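Local coordinates for alpha-1,2-mannosidase (Bacteroides thetaiotaomicron, PDB 2WW2), which hydrolyses alpha-mannosidic linkages with inversion of configuration, as a member of the calcium-dependent glycoside hydrolase family 92, at residues G330-F335 with G381-S386; Y451-W456 with S525-P530; C457-A462 with Q473-A478; Y594-Q599 with P732-K737. All blocks are in the same frame, centred on the assembly; numbering follows the deposited sequence.

Contact 1: residues G330-F335 with G381-S386; sequences GFWDTF and GNNSVS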
loop_
_atom_site.group_PDB
_atom_site.type_symbol
_atom_site.label_atom_id
_atom_site.label_comp_id
_atom_site.label_asym_id
_atom_site.label_seq_id
_atom_site.Cartn_x
_atom_site.Cartn_y
_atom_site.Cartn_z
ATOM N N GLY A 330 -29.665 -13.989 0.001
ATOM C CA GLY A 330 -28.540 -14.720 0.580
ATOM C C GLY A 330 -28.484 -14.476 2.084
ATOM O O GLY A 330 -28.025 -13.423 2.541
ATOM N N PHE A 331 -28.938 -15.451 2.852
ATOM C CA PHE A 331 -28.991 -15.293 4.292
ATOM C C PHE A 331 -27.617 -14.991 4.890
ATOM O O PHE A 331 -27.540 -14.336 5.912
ATOM C CB PHE A 331 -29.587 -16.525 4.961
ATOM C CG PHE A 331 -31.039 -16.773 4.625
ATOM C CD1 PHE A 331 -31.884 -15.724 4.255
ATOM C CD2 PHE A 331 -31.572 -18.058 4.738
ATOM C CE1 PHE A 331 -33.216 -15.960 3.960
ATOM C CE2 PHE A 331 -32.941 -18.306 4.454
ATOM C CZ PHE A 331 -33.747 -17.260 4.064
ATOM N N TRP A 332 -26.547 -15.474 4.251
ATOM C CA TRP A 332 -25.187 -15.198 4.711
ATOM C C TRP A 332 -24.995 -13.699 4.861
ATOM O O TRP A 332 -24.285 -13.214 5.747
ATOM C CB TRP A 332 -24.143 -15.762 3.730
ATOM C CG TRP A 332 -22.742 -15.487 4.172
ATOM C CD1 TRP A 332 -22.059 -16.098 5.197
ATOM C CD2 TRP A 332 -21.861 -14.500 3.635
ATOM N NE1 TRP A 332 -20.792 -15.569 5.304
ATOM C CE2 TRP A 332 -20.644 -14.584 4.358
ATOM C CE3 TRP A 332 -21.978 -13.555 2.604
ATOM C CZ2 TRP A 332 -19.547 -13.751 4.083
ATOM C CZ3 TRP A 332 -20.892 -12.724 2.334
ATOM C CH2 TRP A 332 -19.692 -12.827 3.068
ATOM N N ASP A 333 -25.645 -12.950 3.993
ATOM C CA ASP A 333 -25.598 -11.483 4.077
ATOM C C ASP A 333 -26.703 -10.938 4.972
ATOM O O ASP A 333 -26.461 -10.100 5.869
ATOM C CB ASP A 333 -25.770 -10.849 2.697
ATOM C CG ASP A 333 -24.454 -10.655 1.973
ATOM O OD1 ASP A 333 -23.490 -10.124 2.570
ATOM O OD2 ASP A 333 -24.397 -11.018 0.797
ATOM N N THR A 334 -27.925 -11.385 4.719
ATOM C CA THR A 334 -29.095 -10.697 5.290
ATOM C C THR A 334 -29.448 -11.071 6.747
ATOM O O THR A 334 -30.258 -10.403 7.355
ATOM C CB THR A 334 -30.335 -10.859 4.379
ATOM O OG1 THR A 334 -30.674 -12.254 4.282
ATOM C CG2 THR A 334 -30.045 -10.282 2.976
ATOM N N PHE A 335 -28.846 -12.122 7.312
ATOM C CA PHE A 335 -29.148 -12.452 8.718
ATOM C C PHE A 335 -28.609 -11.386 9.673
ATOM O O PHE A 335 -29.103 -11.240 10.789
ATOM C CB PHE A 335 -28.576 -13.824 9.119
ATOM C CG PHE A 335 -27.139 -13.777 9.631
ATOM C CD1 PHE A 335 -26.863 -13.430 10.946
ATOM C CD2 PHE A 335 -26.073 -14.143 8.807
ATOM C CE1 PHE A 335 -25.536 -13.405 11.424
ATOM C CE2 PHE A 335 -24.749 -14.137 9.287
ATOM C CZ PHE A 335 -24.490 -13.751 10.589
ATOM N N GLY A 381 -22.292 -21.060 5.230
ATOM C CA GLY A 381 -22.939 -20.897 6.533
ATOM C C GLY A 381 -24.291 -21.581 6.653
ATOM O O GLY A 381 -24.804 -22.146 5.676
ATOM N N ASN A 382 -24.870 -21.517 7.855
ATOM C CA ASN A 382 -26.200 -22.054 8.114
ATOM C C ASN A 382 -27.040 -20.933 8.717
ATOM O O ASN A 382 -27.702 -21.096 9.747
ATOM C CB ASN A 382 -26.117 -23.232 9.110
ATOM C CG ASN A 382 -25.458 -24.470 8.504
ATOM O OD1 ASN A 382 -25.464 -24.691 7.271
ATOM N ND2 ASN A 382 -24.887 -25.278 9.354
ATOM N N ASN A 383 -27.007 -19.768 8.081
ATOM C CA ASN A 383 -27.680 -18.633 8.667
ATOM C C ASN A 383 -29.203 -18.627 8.513
ATOM O O ASN A 383 -29.893 -17.798 9.122
ATOM C CB ASN A 383 -27.015 -17.336 8.205
ATOM C CG ASN A 383 -25.556 -17.286 8.615
ATOM O OD1 ASN A 383 -24.646 -17.232 7.765
ATOM N ND2 ASN A 383 -25.319 -17.362 9.915
ATOM N N SER A 384 -29.728 -19.567 7.732
ATOM C CA SER A 384 -31.152 -19.860 7.788
ATOM C C SER A 384 -31.580 -20.027 9.264
ATOM O O SER A 384 -32.670 -19.602 9.681
ATOM C CB SER A 384 -31.454 -21.155 7.034
ATOM O OG SER A 384 -30.628 -22.219 7.511
ATOM N N VAL A 385 -30.724 -20.688 10.035
ATOM C CA VAL A 385 -31.014 -20.942 11.442
ATOM C C VAL A 385 -31.143 -19.630 12.213
ATOM O O VAL A 385 -32.025 -19.451 13.065
ATOM C CB VAL A 385 -29.897 -21.810 12.050
ATOM C CG1 VAL A 385 -30.081 -21.937 13.542
ATOM C CG2 VAL A 385 -29.894 -23.202 11.348
ATOM N N SER A 386 -30.274 -18.692 11.897
ATOM C CA SER A 386 -30.300 -17.403 12.579
ATOM C C SER A 386 -31.638 -16.678 12.378
ATOM O O SER A 386 -32.207 -16.136 13.328
ATOM C CB SER A 386 -29.140 -16.519 12.097
ATOM O OG SER A 386 -29.265 -15.212 12.650
HETATM O O HOH W 1 -30.994 -13.077 11.703
#
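Phe335 and Asn383 meet with their planes stacked, ring and amide 21° from parallel, though the spacing is modelled too tight and is doubtful. Phe335 CG stands between its own backbone N and carbonyl carbon (chi1 88°), which brings it near both Asn383 CB and Ser386 OG; CD2 faces Asn383, and CD1 comes to 3.4 Å from Ser386 OG. Phe331 packs partly on backbone: its CD2 is 3.6 Å from Ser384 CA, while Asn383 CB sits 3.8 Å from Phe331 O. That same carbonyl lies in the plane of the Phe335 ring, at its edge.

The polar contacts run through water and outside partners. One water donates to Phe335 O (2.8 Å) and bonds Ser386 OG (2.9 Å). Ser386 OG also hydrogen-bonds Tyr453 OH, whereas Ser384 OG turns to Glu369. An alanine at Phe335 would probably leave the Asn383 amide less firmly held, without the ring against it, and open a gap beside Ser386.

In the catalytic domain, helix 331-334 follows directly on strand 326-330 and rests on the first turn of helix 383-393. Helix 444-465 closes in from beyond, its Tyr453 ring meeting that of Phe335, and helix 401-413 packs on Ser384 and Val385.

Contact 2: residues Y451-W456 with S525-P530; sequences YAYADW and SVFHDP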
loop_
_atom_site.group_PDB
_atom_site.type_symbol
_atom_site.label_atom_id
_atom_site.label_comp_id
_atom_site.label_asym_id
_atom_site.label_seq_id
_atom_site.Cartn_x
_atom_site.Cartn_y
_atom_site.Cartn_z
ATOM N N TYR A 451 -20.306 -21.798 11.347
ATOM C CA TYR A 451 -20.974 -22.956 11.948
ATOM C C TYR A 451 -21.034 -22.895 13.482
ATOM O O TYR A 451 -22.030 -23.323 14.081
ATOM C CB TYR A 451 -20.286 -24.261 11.553
ATOM C CG TYR A 451 -20.243 -24.574 10.066
ATOM C CD1 TYR A 451 -21.040 -23.885 9.150
ATOM C CD2 TYR A 451 -19.400 -25.565 9.590
ATOM C CE1 TYR A 451 -20.976 -24.185 7.787
ATOM C CE2 TYR A 451 -19.338 -25.883 8.235
ATOM C CZ TYR A 451 -20.126 -25.183 7.344
ATOM O OH TYR A 451 -20.064 -25.484 6.005
ATOM N N ALA A 452 -19.970 -22.411 14.117
ATOM C CA ALA A 452 -19.970 -22.284 15.583
ATOM C C ALA A 452 -21.108 -21.344 16.024
ATOM O O ALA A 452 -21.782 -21.569 17.031
ATOM C CB ALA A 452 -18.618 -21.772 16.074
ATOM N N TYR A 453 -21.329 -20.294 15.243
ATOM C CA TYR A 453 -22.442 -19.372 15.489
ATOM C C TYR A 453 -23.817 -20.034 15.285
ATOM O O TYR A 453 -24.738 -19.879 16.119
ATOM C CB TYR A 453 -22.315 -18.143 14.574
ATOM C CG TYR A 453 -23.580 -17.287 14.555
ATOM C CD1 TYR A 453 -23.999 -16.604 15.687
ATOM C CD2 TYR A 453 -24.356 -17.176 13.391
ATOM C CE1 TYR A 453 -25.154 -15.821 15.668
ATOM C CE2 TYR A 453 -25.505 -16.411 13.367
ATOM C CZ TYR A 453 -25.894 -15.730 14.501
ATOM O OH TYR A 453 -27.039 -14.983 14.484
ATOM N N ALA A 454 -23.974 -20.756 14.181
ATOM C CA ALA A 454 -25.250 -21.411 13.914
ATOM C C ALA A 454 -25.518 -22.452 15.000
ATOM O O ALA A 454 -26.654 -22.644 15.425
ATOM C CB ALA A 454 -25.244 -22.087 12.524
ATOM N N ASP A 455 -24.472 -23.132 15.444
ATOM C CA ASP A 455 -24.657 -24.124 16.487
ATOM C C ASP A 455 -25.066 -23.458 17.807
ATOM O O ASP A 455 -25.897 -23.991 18.555
ATOM C CB ASP A 455 -23.389 -24.971 16.651
ATOM C CG ASP A 455 -23.162 -25.895 15.469
ATOM O OD1 ASP A 455 -24.170 -26.258 14.801
ATOM O OD2 ASP A 455 -21.993 -26.278 15.212
ATOM N N TRP A 456 -24.477 -22.304 18.108
ATOM C CA TRP A 456 -24.934 -21.527 19.269
ATOM C C TRP A 456 -26.434 -21.185 19.108
ATOM O O TRP A 456 -27.220 -21.336 20.055
ATOM C CB TRP A 456 -24.057 -20.273 19.465
ATOM C CG TRP A 456 -24.585 -19.339 20.505
ATOM C CD1 TRP A 456 -24.311 -19.351 21.848
ATOM C CD2 TRP A 456 -25.497 -18.260 20.289
ATOM N NE1 TRP A 456 -25.002 -18.338 22.484
ATOM C CE2 TRP A 456 -25.730 -17.649 21.544
ATOM C CE3 TRP A 456 -26.122 -17.737 19.153
ATOM C CZ2 TRP A 456 -26.576 -16.554 21.695
ATOM C CZ3 TRP A 456 -26.959 -16.645 19.302
ATOM C CH2 TRP A 456 -27.188 -16.071 20.567
ATOM N N SER A 525 -15.064 -12.701 13.724
ATOM C CA SER A 525 -16.354 -13.353 13.489
ATOM C C SER A 525 -16.761 -14.248 14.662
ATOM O O SER A 525 -16.907 -15.476 14.515
ATOM C CB SER A 525 -16.330 -14.153 12.172
ATOM O OG SER A 525 -17.632 -14.572 11.814
ATOM N N VAL A 526 -16.939 -13.624 15.827
ATOM C CA VAL A 526 -17.360 -14.341 17.028
ATOM C C VAL A 526 -18.383 -13.463 17.751
ATOM O O VAL A 526 -18.157 -13.010 18.865
ATOM C CB VAL A 526 -16.158 -14.646 17.960
ATOM C CG1 VAL A 526 -16.554 -15.646 19.071
ATOM C CG2 VAL A 526 -14.989 -15.214 17.145
ATOM N N PHE A 527 -19.510 -13.210 17.117
ATOM C CA PHE A 527 -20.446 -12.267 17.713
ATOM C C PHE A 527 -21.320 -12.859 18.815
ATOM O O PHE A 527 -21.948 -12.118 19.541
ATOM C CB PHE A 527 -21.286 -11.548 16.651
ATOM C CG PHE A 527 -21.343 -12.260 15.345
ATOM C CD1 PHE A 527 -22.332 -13.201 15.106
ATOM C CD2 PHE A 527 -20.413 -11.992 14.361
ATOM C CE1 PHE A 527 -22.388 -13.863 13.898
ATOM C CE2 PHE A 527 -20.462 -12.665 13.127
ATOM C CZ PHE A 527 -21.457 -13.594 12.911
ATOM N N HIS A 528 -21.349 -14.184 18.935
ATOM C CA HIS A 528 -22.018 -14.820 20.069
ATOM C C HIS A 528 -21.120 -14.880 21.314
ATOM O O HIS A 528 -21.570 -15.272 22.406
ATOM C CB HIS A 528 -22.524 -16.220 19.691
ATOM C CG HIS A 528 -21.439 -17.180 19.306
ATOM N ND1 HIS A 528 -20.667 -17.026 18.173
ATOM C CD2 HIS A 528 -21.021 -18.331 19.893
ATOM C CE1 HIS A 528 -19.809 -18.029 18.085
ATOM N NE2 HIS A 528 -19.996 -18.832 19.124
ATOM N N ASP A 529 -19.858 -14.471 21.175
ATOM C CA ASP A 529 -18.933 -14.561 22.312
ATOM C C ASP A 529 -17.778 -13.541 22.279
ATOM O O ASP A 529 -16.613 -13.920 22.292
ATOM C CB ASP A 529 -18.368 -15.988 22.401
ATOM C CG ASP A 529 -17.874 -16.340 23.797
ATOM O OD1 ASP A 529 -18.000 -15.495 24.721
ATOM O OD2 ASP A 529 -17.366 -17.473 23.975
ATOM N N PRO A 530 -18.095 -12.238 22.240
ATOM C CA PRO A 530 -17.007 -11.263 22.271
ATOM C C PRO A 530 -16.080 -11.447 23.488
ATOM O O PRO A 530 -14.876 -11.252 23.366
ATOM C CB PRO A 530 -17.743 -9.922 22.344
ATOM C CG PRO A 530 -19.066 -10.190 21.651
ATOM C CD PRO A 530 -19.415 -11.607 22.095
#
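His528 lies against Tyr453 and Trp456, one helical turn apart. Its chi1 of 62° sets CG between backbone N and carbonyl carbon, close to Trp456 CB and CG. His528 CB lies over a face of the Trp456 five-membered ring, 3.8 Å from the centroid, a CH-pi contact. The imidazole in turn offers a face to Tyr453 CA, and its CD2 touches Trp456 CB at 3.6 Å. Next to it Phe527 makes a T-shaped pair with Tyr453: its edge meets the tyrosine face with CE1 over the centre, the planes 69° apart and the centroids 4.9 Å.

In the second shell, His528 NE2 hydrogen-bonds Ala478 O, which fixes how the ring is turned. An alanine here would probably leave Ala478 O without that mate and open a gap beside Tyr453 CA and Trp456 CB. Trp456 NE1 is held by Tyr733 OH, and Tyr453 OH by Pro647 O.

The type I turn Val526-Asp529 leads into helix 530-537, whose N-cap is Asp529, and lies against the middle of helix 444-465; helix 468-475 reaches Trp456 through Tyr475.

Contact 3: residues C457-A462 with Q473-A478; sequences CIARFA and QYYQKA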
loop_
_atom_site.group_PDB
_atom_site.type_symbol
_atom_site.label_atom_id
_atom_site.label_comp_id
_atom_site.label_asym_id
_atom_site.label_seq_id
_atom_site.Cartn_x
_atom_site.Cartn_y
_atom_site.Cartn_z
ATOM N N CYS A 457 -26.856 -20.759 17.914
ATOM C CA CYS A 457 -28.294 -20.452 17.712
ATOM C C CYS A 457 -29.172 -21.676 17.990
ATOM O O CYS A 457 -30.228 -21.565 18.611
ATOM C CB CYS A 457 -28.585 -19.980 16.283
ATOM S SG CYS A 457 -27.906 -18.383 15.894
ATOM N N ILE A 458 -28.746 -22.843 17.509
ATOM C CA ILE A 458 -29.544 -24.057 17.712
ATOM C C ILE A 458 -29.596 -24.426 19.187
ATOM O O ILE A 458 -30.645 -24.863 19.689
ATOM C CB ILE A 458 -29.028 -25.246 16.863
ATOM C CG1 ILE A 458 -29.267 -24.939 15.378
ATOM C CG2 ILE A 458 -29.721 -26.571 17.283
ATOM C CD1 ILE A 458 -28.509 -25.911 14.420
ATOM N N ALA A 459 -28.480 -24.237 19.889
ATOM C CA ALA A 459 -28.468 -24.518 21.331
ATOM C C ALA A 459 -29.476 -23.607 22.048
ATOM O O ALA A 459 -30.239 -24.048 22.920
ATOM C CB ALA A 459 -27.076 -24.318 21.907
ATOM N N ARG A 460 -29.454 -22.329 21.695
ATOM C CA ARG A 460 -30.364 -21.369 22.306
ATOM C C ARG A 460 -31.809 -21.794 22.068
ATOM O O ARG A 460 -32.637 -21.724 22.974
ATOM C CB ARG A 460 -30.130 -19.984 21.700
ATOM C CG ARG A 460 -28.820 -19.323 22.165
ATOM C CD ARG A 460 -29.113 -18.514 23.421
ATOM N NE ARG A 460 -30.015 -17.447 23.027
ATOM C CZ ARG A 460 -30.828 -16.763 23.823
ATOM N NH1 ARG A 460 -30.893 -17.015 25.142
ATOM N NH2 ARG A 460 -31.578 -15.812 23.276
ATOM N N PHE A 461 -32.104 -22.176 20.823
ATOM C CA PHE A 461 -33.442 -22.589 20.417
ATOM C C PHE A 461 -33.883 -23.806 21.198
ATOM O O PHE A 461 -34.966 -23.790 21.804
ATOM C CB PHE A 461 -33.513 -22.842 18.897
ATOM C CG PHE A 461 -34.912 -23.044 18.372
ATOM C CD1 PHE A 461 -35.788 -21.966 18.238
ATOM C CD2 PHE A 461 -35.349 -24.310 17.985
ATOM C CE1 PHE A 461 -37.076 -22.154 17.752
ATOM C CE2 PHE A 461 -36.623 -24.500 17.494
ATOM C CZ PHE A 461 -37.502 -23.429 17.389
ATOM N N ALA A 462 -33.047 -24.844 21.219
ATOM C CA ALA A 462 -33.398 -26.067 21.932
ATOM C C ALA A 462 -33.624 -25.758 23.414
ATOM O O ALA A 462 -34.559 -26.267 24.025
ATOM C CB ALA A 462 -32.317 -27.114 21.785
ATOM N N GLN A 473 -25.681 -30.427 23.808
ATOM C CA GLN A 473 -24.923 -30.949 22.655
ATOM C C GLN A 473 -24.423 -29.804 21.770
ATOM O O GLN A 473 -23.295 -29.824 21.266
ATOM C CB GLN A 473 -25.777 -31.868 21.794
ATOM C CG GLN A 473 -25.981 -33.262 22.341
ATOM C CD GLN A 473 -27.019 -34.010 21.536
ATOM O OE1 GLN A 473 -27.989 -34.536 22.084
ATOM N NE2 GLN A 473 -26.843 -34.028 20.226
ATOM N N TYR A 474 -25.283 -28.814 21.560
ATOM C CA TYR A 474 -24.960 -27.739 20.647
ATOM C C TYR A 474 -24.119 -26.646 21.292
ATOM O O TYR A 474 -23.258 -26.064 20.633
ATOM C CB TYR A 474 -26.227 -27.203 19.941
ATOM C CG TYR A 474 -26.552 -28.037 18.722
ATOM C CD1 TYR A 474 -26.075 -27.673 17.466
ATOM C CD2 TYR A 474 -27.297 -29.216 18.832
ATOM C CE1 TYR A 474 -26.332 -28.445 16.348
ATOM C CE2 TYR A 474 -27.552 -30.000 17.715
ATOM C CZ TYR A 474 -27.057 -29.609 16.484
ATOM O OH TYR A 474 -27.316 -30.364 15.369
ATOM N N TYR A 475 -24.353 -26.374 22.574
ATOM C CA TYR A 475 -23.515 -25.437 23.311
ATOM C C TYR A 475 -22.062 -25.916 23.327
ATOM O O TYR A 475 -21.135 -25.104 23.337
ATOM C CB TYR A 475 -24.035 -25.229 24.745
ATOM C CG TYR A 475 -25.165 -24.209 24.853
ATOM C CD1 TYR A 475 -25.021 -22.935 24.317
ATOM C CD2 TYR A 475 -26.346 -24.510 25.536
ATOM C CE1 TYR A 475 -26.028 -21.990 24.433
ATOM C CE2 TYR A 475 -27.368 -23.574 25.649
ATOM C CZ TYR A 475 -27.197 -22.317 25.108
ATOM O OH TYR A 475 -28.194 -21.378 25.203
ATOM N N GLN A 476 -21.869 -27.232 23.290
ATOM C CA GLN A 476 -20.513 -27.780 23.223
ATOM C C GLN A 476 -19.785 -27.372 21.949
ATOM O O GLN A 476 -18.559 -27.386 21.909
ATOM C CB GLN A 476 -20.519 -29.308 23.357
ATOM N N LYS A 477 -20.521 -26.992 20.906
ATOM C CA LYS A 477 -19.881 -26.597 19.649
ATOM C C LYS A 477 -19.728 -25.076 19.506
ATOM O O LYS A 477 -18.943 -24.594 18.677
ATOM C CB LYS A 477 -20.654 -27.166 18.455
ATOM C CG LYS A 477 -20.921 -28.678 18.528
ATOM C CD LYS A 477 -21.831 -29.086 17.350
ATOM C CE LYS A 477 -22.410 -30.494 17.514
ATOM N NZ LYS A 477 -22.910 -31.004 16.209
ATOM N N ALA A 478 -20.476 -24.329 20.310
ATOM C CA ALA A 478 -20.453 -22.871 20.268
ATOM C C ALA A 478 -19.040 -22.287 20.365
ATOM O O ALA A 478 -18.743 -21.292 19.714
ATOM C CB ALA A 478 -21.366 -22.276 21.366
#
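Two tyrosine rings each take a methyl group over the centre of one face. Ile458 CG2 stands above Tyr474, 3.7 Å from the ring centroid and 8° off the normal; Ala459 CB stands above Tyr475, 3.4 Å from the centroid and 9° off. Both are CH-pi contacts, and the second is close. Ile458 CG2 is anti to its backbone N, the branch that reaches the ring, while CD1 comes along to 3.9 Å from Tyr474 CE1. Ala459 CB is shared, since it also touches Tyr474 CB at 3.6 Å.

The arrangement is a helical hairpin: helix 444-465 ends, and helix 468-475 follows after a two-residue link and packs back on it. With an alanine at the point of nearest approach, the Ala459 and Tyr474 CA atoms come within 4.8 Å of each other.

Arg460 points its CB away from helix 468-475, but its bent chain carries CD to 3.5 Å from Tyr475 OH, crossing the tyrosine obliquely. The polar ends find partners around the pair. Tyr475 OH hydrogen-bonds Glu463, one turn beyond Ala459, and Tyr474 OH bonds Thr412 of helix 401-413. Arg460 NH2 donates to Gly648 O, and Ile458 also packs against Met408 of helix 401-413.

Contact 4: residues Y594-Q599 with P732-K737; sequences YDYIGQ and PYSYSK
Pro732 lays its ring over one face of Tyr596, the two side chains crossing at about a right angle. CG is 3.6 Å from the tyrosine centroid and 17° off its normal, a CH-pi contact shifted toward the rim, and CB presses on CE1 at 3.3 Å. Tyr596 CG is anti to its carbonyl carbon (chi1 -65°); although CB does not point at the tail, the ring end comes nearer to it. At the ring's edge, in plane, Tyr733 O sits 3.4 Å from CE1. Pro732 CD also lies against Asp595 O (3.4 Å), a carbonyl that takes a hydrogen bond from Asn699.

The tail then folds back through a type I turn, Ser734 to Lys737, closed by Lys737 N to Ser734 O. Lys737 NZ donates to Pro732 O at 2.8 Å from well above the carbonyl plane, and has a second acceptor in Phe731 O. Ser734 OG takes the backbone N-H of Glu531 in helix 530-537.

This is a proline-aromatic CH-pi contact, joining the C-terminal tail to the loop that precedes helix 600-613.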
loop_
_atom_site.group_PDB
_atom_site.type_symbol
_atom_site.label_atom_id
_atom_site.label_comp_id
_atom_site.label_asym_id
_atom_site.label_seq_id
_atom_site.Cartn_x
_atom_site.Cartn_y
_atom_site.Cartn_z
ATOM N N TYR A 594 -16.500 -2.366 21.207
ATOM C CA TYR A 594 -16.058 -1.582 22.362
ATOM C C TYR A 594 -17.109 -1.566 23.477
ATOM O O TYR A 594 -16.753 -1.361 24.629
ATOM C CB TYR A 594 -15.734 -0.156 21.991
ATOM C CG TYR A 594 -14.574 0.050 21.022
ATOM C CD1 TYR A 594 -13.250 -0.002 21.459
ATOM C CD2 TYR A 594 -14.813 0.379 19.696
ATOM C CE1 TYR A 594 -12.194 0.245 20.586
ATOM C CE2 TYR A 594 -13.760 0.613 18.801
ATOM C CZ TYR A 594 -12.461 0.544 19.252
ATOM O OH TYR A 594 -11.428 0.791 18.371
ATOM N N ASP A 595 -18.381 -1.773 23.126
ATOM C CA ASP A 595 -19.494 -1.819 24.102
ATOM C C ASP A 595 -19.377 -2.987 25.067
ATOM O O ASP A 595 -19.996 -2.978 26.138
ATOM C CB ASP A 595 -20.846 -1.982 23.399
ATOM C CG ASP A 595 -21.421 -0.674 22.846
ATOM O OD1 ASP A 595 -20.944 0.423 23.190
ATOM O OD2 ASP A 595 -22.409 -0.753 22.072
ATOM N N TYR A 596 -18.623 -4.011 24.667
ATOM C CA TYR A 596 -18.520 -5.270 25.414
ATOM C C TYR A 596 -17.290 -5.317 26.318
ATOM O O TYR A 596 -17.153 -6.211 27.164
ATOM C CB TYR A 596 -18.470 -6.465 24.433
ATOM C CG TYR A 596 -19.742 -6.639 23.627
ATOM C CD1 TYR A 596 -20.608 -7.709 23.875
ATOM C CD2 TYR A 596 -20.083 -5.728 22.634
ATOM C CE1 TYR A 596 -21.786 -7.863 23.150
ATOM C CE2 TYR A 596 -21.261 -5.865 21.905
ATOM C CZ TYR A 596 -22.107 -6.938 22.171
ATOM O OH TYR A 596 -23.274 -7.054 21.453
ATOM N N ILE A 597 -16.378 -4.369 26.121
ATOM C CA ILE A 597 -15.094 -4.430 26.787
ATOM C C ILE A 597 -14.732 -3.099 27.437
ATOM O O ILE A 597 -13.560 -2.827 27.670
ATOM C CB ILE A 597 -13.980 -4.888 25.803
ATOM C CG1 ILE A 597 -13.819 -3.891 24.660
ATOM C CG2 ILE A 597 -14.334 -6.225 25.213
ATOM C CD1 ILE A 597 -13.038 -4.444 23.489
ATOM N N GLY A 598 -15.736 -2.255 27.674
ATOM C CA GLY A 598 -15.588 -1.133 28.597
ATOM C C GLY A 598 -15.258 0.236 28.050
ATOM O O GLY A 598 -14.969 1.152 28.818
ATOM N N GLN A 599 -15.302 0.411 26.734
ATOM C CA GLN A 599 -15.020 1.738 26.195
ATOM C C GLN A 599 -16.035 2.157 25.134
ATOM O O GLN A 599 -15.674 2.340 23.967
ATOM C CB GLN A 599 -13.597 1.795 25.637
ATOM C CG GLN A 599 -12.511 1.411 26.663
ATOM C CD GLN A 599 -11.112 1.732 26.168
ATOM O OE1 GLN A 599 -10.869 1.811 24.961
ATOM N NE2 GLN A 599 -10.179 1.910 27.100
ATOM N N PRO A 732 -23.120 -6.134 26.974
ATOM C CA PRO A 732 -24.097 -7.065 26.408
ATOM C C PRO A 732 -23.628 -8.518 26.499
ATOM O O PRO A 732 -22.583 -8.813 27.115
ATOM C CB PRO A 732 -24.229 -6.608 24.941
ATOM C CG PRO A 732 -23.529 -5.265 24.881
ATOM C CD PRO A 732 -22.475 -5.321 25.933
ATOM N N TYR A 733 -24.408 -9.425 25.911
ATOM C CA TYR A 733 -24.201 -10.859 26.071
ATOM C C TYR A 733 -22.884 -11.398 25.497
ATOM O O TYR A 733 -22.433 -10.974 24.442
ATOM C CB TYR A 733 -25.368 -11.606 25.407
ATOM C CG TYR A 733 -25.217 -13.116 25.342
ATOM C CD1 TYR A 733 -25.632 -13.919 26.398
ATOM C CD2 TYR A 733 -24.697 -13.736 24.208
ATOM C CE1 TYR A 733 -25.522 -15.281 26.345
ATOM C CE2 TYR A 733 -24.571 -15.104 24.147
ATOM C CZ TYR A 733 -24.999 -15.871 25.220
ATOM O OH TYR A 733 -24.903 -17.220 25.179
ATOM N N SER A 734 -22.277 -12.344 26.199
ATOM C CA SER A 734 -21.282 -13.214 25.584
ATOM C C SER A 734 -21.555 -14.610 26.078
ATOM O O SER A 734 -21.901 -14.803 27.246
ATOM C CB SER A 734 -19.848 -12.838 25.980
ATOM O OG SER A 734 -19.431 -11.645 25.344
ATOM N N TYR A 735 -21.360 -15.592 25.212
ATOM C CA TYR A 735 -21.499 -16.964 25.628
ATOM C C TYR A 735 -20.623 -17.311 26.850
ATOM O O TYR A 735 -21.070 -18.020 27.766
ATOM C CB TYR A 735 -21.181 -17.918 24.468
ATOM C CG TYR A 735 -21.237 -19.346 24.923
ATOM C CD1 TYR A 735 -22.432 -19.898 25.349
ATOM C CD2 TYR A 735 -20.090 -20.128 24.984
ATOM C CE1 TYR A 735 -22.498 -21.197 25.796
ATOM C CE2 TYR A 735 -20.146 -21.436 25.420
ATOM C CZ TYR A 735 -21.356 -21.958 25.828
ATOM O OH TYR A 735 -21.430 -23.244 26.292
ATOM N N SER A 736 -19.382 -16.826 26.873
ATOM C CA SER A 736 -18.470 -17.242 27.945
ATOM C C SER A 736 -18.569 -16.368 29.193
ATOM O O SER A 736 -17.902 -16.620 30.177
ATOM C CB SER A 736 -17.023 -17.308 27.453
ATOM O OG SER A 736 -16.541 -16.014 27.175
ATOM N N LYS A 737 -19.421 -15.364 29.156
ATOM C CA LYS A 737 -19.595 -14.474 30.299
ATOM C C LYS A 737 -20.844 -14.835 31.090
ATOM O O LYS A 737 -20.789 -15.714 31.954
ATOM C CB LYS A 737 -19.677 -13.024 29.816
ATOM C CG LYS A 737 -20.741 -12.220 30.515
ATOM C CD LYS A 737 -20.834 -10.824 29.923
ATOM C CE LYS A 737 -22.280 -10.473 29.657
ATOM N NZ LYS A 737 -22.478 -9.050 29.909
#

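Helix 444-465 ties the first three contacts together: it supplies a segment to contacts 2 and 3, whose centres are 10 Å apart, and lies against helix 383-393 of contact 1. Val385 CG1 meets Ile458 CG1 at 3.6 Å between contacts 1 and 3. Contact 4 joins contact 2 through the tail, where His528 O and Tyr735 N are 2.8 Å apart and Asp529 OD1 reaches Ser736 N; Tyr735 also touches Tyr475 of contact 3. Contacts 1 and 4 stay about 12 Å apart at their nearest atoms. None of the four supplies a ligand to either sodium ion, but Gly330 and Asp333 in contact 1 hydrogen-bond glycerol, probably a crystallisation additive.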